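Local structure of octenoyl-CoA reductase/carboxylase (Streptomyces sp., 4A0S) at residues W193-V198 against P382-V387; Y388-A393 against V409-M414. The protein probably reduces and carboxylates 2-octenoyl-CoA with NADPH to supply an extender unit for cinnabaramide polyketide synthesis. All blocks are in the same frame, centred on the assembly; numbering follows the deposited sequence.

Contact 1 (W193-V198 against P382-V387); sequences WEEAAV and PAMSAV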
loop_
_atom_site.group_PDB
_atom_site.type_symbol
_atom_site.label_atom_id
_atom_site.label_comp_id
_atom_site.label_asym_id
_atom_site.label_seq_id
_atom_site.Cartn_x
_atom_site.Cartn_y
_atom_site.Cartn_z
ATOM N N TRP A 193 -7.136 25.482 26.684
ATOM C CA TRP A 193 -7.004 24.142 27.236
ATOM C C TRP A 193 -8.123 23.233 26.782
ATOM O O TRP A 193 -7.879 22.124 26.273
ATOM C CB TRP A 193 -6.972 24.189 28.751
ATOM C CG TRP A 193 -5.822 24.905 29.276
ATOM C CD1 TRP A 193 -5.840 26.096 29.940
ATOM C CD2 TRP A 193 -4.443 24.518 29.177
ATOM N NE1 TRP A 193 -4.572 26.464 30.278
ATOM C CE2 TRP A 193 -3.689 25.517 29.821
ATOM C CE3 TRP A 193 -3.772 23.415 28.616
ATOM C CZ2 TRP A 193 -2.294 25.446 29.934
ATOM C CZ3 TRP A 193 -2.391 23.346 28.725
ATOM C CH2 TRP A 193 -1.664 24.362 29.363
ATOM N N GLU A 194 -9.353 23.712 26.957
ATOM C CA GLU A 194 -10.521 22.925 26.628
ATOM C C GLU A 194 -10.588 22.646 25.117
ATOM O O GLU A 194 -10.967 21.552 24.688
ATOM C CB GLU A 194 -11.800 23.589 27.157
ATOM C CG GLU A 194 -12.029 25.006 26.639
ATOM C CD GLU A 194 -11.331 26.084 27.463
ATOM O OE1 GLU A 194 -10.323 25.808 28.157
ATOM O OE2 GLU A 194 -11.814 27.233 27.397
ATOM N N GLU A 195 -10.180 23.613 24.306
ATOM C CA GLU A 195 -10.148 23.410 22.853
ATOM C C GLU A 195 -9.143 22.328 22.455
ATOM O O GLU A 195 -9.427 21.467 21.614
ATOM C CB GLU A 195 -9.744 24.698 22.166
ATOM C CG GLU A 195 -10.848 25.723 22.039
ATOM C CD GLU A 195 -10.290 27.100 21.752
ATOM O OE1 GLU A 195 -9.079 27.210 21.514
ATOM O OE2 GLU A 195 -11.072 28.073 21.754
ATOM N N ALA A 196 -7.961 22.407 23.056
ATOM C CA ALA A 196 -6.884 21.443 22.834
ATOM C C ALA A 196 -7.299 20.032 23.295
ATOM O O ALA A 196 -7.041 19.046 22.605
ATOM C CB ALA A 196 -5.634 21.894 23.554
ATOM N N ALA A 197 -7.989 19.968 24.434
ATOM C CA ALA A 197 -8.405 18.718 25.075
ATOM C C ALA A 197 -9.432 17.907 24.292
ATOM O O ALA A 197 -9.462 16.680 24.411
ATOM C CB ALA A 197 -8.959 19.009 26.459
ATOM N N VAL A 198 -10.271 18.580 23.503
ATOM C CA VAL A 198 -11.403 17.896 22.868
ATOM C C VAL A 198 -11.016 16.987 21.701
ATOM O O VAL A 198 -11.762 16.105 21.318
ATOM C CB VAL A 198 -12.540 18.873 22.440
ATOM C CG1 VAL A 198 -13.218 19.482 23.648
ATOM C CG2 VAL A 198 -12.030 19.949 21.479
ATOM N N PRO A 382 -10.846 22.547 16.628
ATOM C CA PRO A 382 -11.479 21.765 17.683
ATOM C C PRO A 382 -12.977 21.819 17.482
ATOM O O PRO A 382 -13.501 22.836 17.041
ATOM C CB PRO A 382 -11.084 22.507 18.959
ATOM C CG PRO A 382 -9.842 23.211 18.608
ATOM C CD PRO A 382 -10.041 23.643 17.188
ATOM N N ALA A 383 -13.627 20.706 17.801
ATOM C CA ALA A 383 -15.047 20.514 17.633
ATOM C C ALA A 383 -15.747 20.757 18.969
ATOM O O ALA A 383 -16.813 20.218 19.212
ATOM C CB ALA A 383 -15.313 19.107 17.153
ATOM N N MET A 384 -15.147 21.579 19.824
ATOM C CA MET A 384 -15.731 21.825 21.139
ATOM C C MET A 384 -17.016 22.594 20.970
ATOM O O MET A 384 -17.075 23.543 20.206
ATOM C CB MET A 384 -14.764 22.595 22.017
ATOM C CG MET A 384 -15.251 22.792 23.435
ATOM S SD MET A 384 -14.014 23.719 24.305
ATOM C CE MET A 384 -14.341 25.381 23.702
ATOM N N SER A 385 -18.051 22.172 21.674
ATOM C CA SER A 385 -19.346 22.836 21.587
ATOM C C SER A 385 -19.863 23.226 22.954
ATOM O O SER A 385 -20.808 24.017 23.071
ATOM C CB SER A 385 -20.358 21.918 20.924
ATOM O OG SER A 385 -20.612 20.772 21.711
ATOM N N ALA A 386 -19.259 22.643 23.983
ATOM C CA ALA A 386 -19.682 22.881 25.350
ATOM C C ALA A 386 -18.524 22.600 26.271
ATOM O O ALA A 386 -17.639 21.810 25.951
ATOM C CB ALA A 386 -20.887 22.000 25.706
ATOM N N VAL A 387 -18.511 23.282 27.408
ATOM C CA VAL A 387 -17.466 23.082 28.385
ATOM C C VAL A 387 -18.158 22.925 29.724
ATOM O O VAL A 387 -19.076 23.668 30.036
ATOM C CB VAL A 387 -16.498 24.291 28.432
ATOM C CG1 VAL A 387 -15.325 23.990 29.345
ATOM C CG2 VAL A 387 -16.026 24.668 27.034
#
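M384 lies across E194, E195 and V198, packing the short helix 193-197 against strand 384-389 in the GroES-like part of this medium-chain dehydrogenase/reductase fold. No hydrogen bond joins the two segments; the contact is packing, mostly between side chains, with 307 Å² buried. From its root, M384 CB meets both methyls of V198, with CG1 at 3.8 Å. CG is anti to the backbone N (chi1 -175°), and it too rests on V198 CG1. The next atom, SD, reaches the helix and sits 3.3 Å from E194 CG and a little farther from E194 CB. A bend at chi3 (78°) then turns CE into the angle between the two glutamates, where it touches CG of E194 and of E195. Thus both acidic side chains offer their aliphatic stems to the thioether, while their carboxylates bond to other parts of the chain: E194 OE2 accepts from the backbone N of G419, and E195 OE2 forms a salt bridge with R428. V387 adds a lighter touch, CG2 resting 4.0 Å from E194 CG. Just before the strand, the ring of P382 crosses V198 at about a right angle, its CB 3.7 Å from V198 CG2. The same P382 CB lies 3.3 Å from the carbonyl O of E195, with P382 CG beside E195 CB.

Contact 2 (Y388-A393 against V409-M414); sequences YPLAEA and VAVLCM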
loop_
_atom_site.group_PDB
_atom_site.type_symbol
_atom_site.label_atom_id
_atom_site.label_comp_id
_atom_site.label_asym_id
_atom_site.label_seq_id
_atom_site.Cartn_x
_atom_site.Cartn_y
_atom_site.Cartn_z
ATOM N N TYR A 388 -17.750 21.925 30.494
ATOM C CA TYR A 388 -18.251 21.737 31.837
ATOM C C TYR A 388 -17.062 21.729 32.757
ATOM O O TYR A 388 -15.995 21.241 32.367
ATOM C CB TYR A 388 -18.956 20.388 31.956
ATOM C CG TYR A 388 -20.279 20.350 31.282
ATOM C CD1 TYR A 388 -20.375 20.180 29.902
ATOM C CD2 TYR A 388 -21.454 20.497 32.020
ATOM C CE1 TYR A 388 -21.603 20.165 29.273
ATOM C CE2 TYR A 388 -22.687 20.475 31.407
ATOM C CZ TYR A 388 -22.757 20.309 30.036
ATOM O OH TYR A 388 -23.984 20.282 29.429
ATOM N N PRO A 389 -17.229 22.251 33.978
ATOM C CA PRO A 389 -16.187 22.034 34.956
ATOM C C PRO A 389 -16.144 20.565 35.332
ATOM O O PRO A 389 -17.141 19.828 35.158
ATOM C CB PRO A 389 -16.668 22.841 36.155
ATOM C CG PRO A 389 -18.148 22.837 36.034
ATOM C CD PRO A 389 -18.396 22.953 34.564
ATOM N N LEU A 390 -14.995 20.142 35.843
ATOM C CA LEU A 390 -14.868 18.792 36.360
ATOM C C LEU A 390 -16.006 18.473 37.340
ATOM O O LEU A 390 -16.543 17.365 37.318
ATOM C CB LEU A 390 -13.491 18.574 37.002
ATOM C CG LEU A 390 -13.197 17.101 37.321
ATOM C CD1 LEU A 390 -13.373 16.174 36.099
ATOM C CD2 LEU A 390 -11.829 16.968 37.920
ATOM N N ALA A 391 -16.361 19.450 38.177
ATOM C CA ALA A 391 -17.484 19.331 39.124
ATOM C C ALA A 391 -18.726 18.754 38.454
ATOM O O ALA A 391 -19.489 18.002 39.068
ATOM C CB ALA A 391 -17.813 20.693 39.712
ATOM N N GLU A 392 -18.915 19.106 37.185
ATOM C CA GLU A 392 -20.094 18.691 36.458
ATOM C C GLU A 392 -19.782 17.701 35.355
ATOM O O GLU A 392 -20.541 17.591 34.407
ATOM C CB GLU A 392 -20.786 19.920 35.868
ATOM C CG GLU A 392 -21.223 20.919 36.925
ATOM C CD GLU A 392 -21.624 22.257 36.316
ATOM O OE1 GLU A 392 -22.229 22.250 35.221
ATOM O OE2 GLU A 392 -21.303 23.307 36.920
ATOM N N ALA A 393 -18.661 16.987 35.478
ATOM C CA ALA A 393 -18.244 16.029 34.450
ATOM C C ALA A 393 -19.247 14.897 34.277
ATOM O O ALA A 393 -19.445 14.401 33.171
ATOM C CB ALA A 393 -16.857 15.475 34.757
ATOM N N VAL A 409 -17.705 17.704 23.966
ATOM C CA VAL A 409 -17.931 18.345 25.237
ATOM C C VAL A 409 -16.634 18.319 26.004
ATOM O O VAL A 409 -16.133 17.262 26.353
ATOM C CB VAL A 409 -19.014 17.647 26.052
ATOM C CG1 VAL A 409 -19.216 18.414 27.370
ATOM C CG2 VAL A 409 -20.305 17.630 25.279
ATOM N N ALA A 410 -16.087 19.498 26.243
ATOM C CA ALA A 410 -14.866 19.617 26.983
ATOM C C ALA A 410 -15.199 19.588 28.453
ATOM O O ALA A 410 -16.308 19.954 28.866
ATOM C CB ALA A 410 -14.177 20.917 26.629
ATOM N N VAL A 411 -14.225 19.165 29.240
ATOM C CA VAL A 411 -14.328 19.259 30.679
ATOM C C VAL A 411 -13.082 19.974 31.154
ATOM O O VAL A 411 -11.960 19.527 30.899
ATOM C CB VAL A 411 -14.470 17.854 31.348
ATOM C CG1 VAL A 411 -14.465 17.953 32.859
ATOM C CG2 VAL A 411 -15.749 17.152 30.888
ATOM N N LEU A 412 -13.276 21.103 31.821
ATOM C CA LEU A 412 -12.177 21.745 32.502
ATOM C C LEU A 412 -11.851 20.857 33.682
ATOM O O LEU A 412 -12.747 20.311 34.328
ATOM C CB LEU A 412 -12.556 23.145 32.992
ATOM C CG LEU A 412 -13.000 24.138 31.926
ATOM C CD1 LEU A 412 -13.597 25.410 32.574
ATOM C CD2 LEU A 412 -11.872 24.448 30.935
ATOM N N CYS A 413 -10.569 20.678 33.942
ATOM C CA CYS A 413 -10.174 19.873 35.065
ATOM C C CYS A 413 -9.528 20.803 36.047
ATOM O O CYS A 413 -10.212 21.383 36.896
ATOM C CB CYS A 413 -9.250 18.754 34.607
ATOM S SG CYS A 413 -10.139 17.656 33.505
ATOM N N MET A 414 -8.229 20.989 35.912
ATOM C CA MET A 414 -7.552 21.947 36.744
ATOM C C MET A 414 -7.786 23.379 36.266
ATOM O O MET A 414 -7.746 24.293 37.074
ATOM C CB MET A 414 -6.068 21.633 36.827
ATOM C CG MET A 414 -5.382 22.257 38.020
ATOM S SD MET A 414 -3.652 21.818 37.953
ATOM C CE MET A 414 -3.717 20.215 38.768
HETATM O O HOH W 1 -12.942 22.214 36.672
#
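Y388 pairs with V411 as parallel neighbours in the sheet, the two strands of a beta-alpha-beta unit lying side by side. Two backbone hydrogen bonds grip the tyrosine: Y388 N gives to A410 O at 2.9 Å, and Y388 O receives from L412 N at 2.8 Å. The same Y388 O also takes a CA-H...O contact from V411 CA, at 3.1 Å, so one carbonyl meets two donors from consecutive residues. A chi1 of -73° sets Y388 CG anti to the carbonyl carbon; the ring beyond it meets V409, whose CG1 methyl comes in at the ring edge, near its plane, 3.3 Å from CD1 and slightly farther from CE1. P389 follows, its backbone carbonyl carbon near V411 CG1. At L390 the chain turns into a short 3-10 segment. Water 1 accepts from L390 N and donates to C413 O, bridging the segments beyond the paired residues. The L390 side chain reaches the end of the neighbouring strand and the residue after it: CB is 3.3 Å from L412 O, while CD1 meets V411 CG1 at 3.9 Å and lies more loosely beside C413 SG. E392 occupies the N-cap position of helix 393-401, and at the start of that helix A393 CB touches V411 CG1. V411 CG1 therefore packs against L390 and A393 together. Helix 393-401 packs on the Y388 and V409 end, where A396 touches both, while along its other edge strand 408-412 pairs antiparallel with strand 64-73, placing it between that long strand and strand 384-389.

Overall arrangement
Both contacts are largely buried and share strand 384-389: contact 1 uses residues 384-387, contact 2 its last two, beside strand 408-412. They differ in chemistry. Contact 1 sets a helix against the strand by packing without hydrogen bonds, whereas contact 2 is sheet pairing, with backbone hydrogen bonds and a water bridge supplemented by side chains. Contact 2 lies farther from the chain centre; each has partly exposed residues, V387 in contact 1, Y388 and P389 in contact 2. The two meet directly: A386 O lies 2.8 Å from A410 N, a probable hydrogen bond that continues the ladder, and V198 CG1 packs on A410 CB. V387 CG1 rests on L412 CG, and the bound NADP lies nearby, about 7 Å from the V409 side chain.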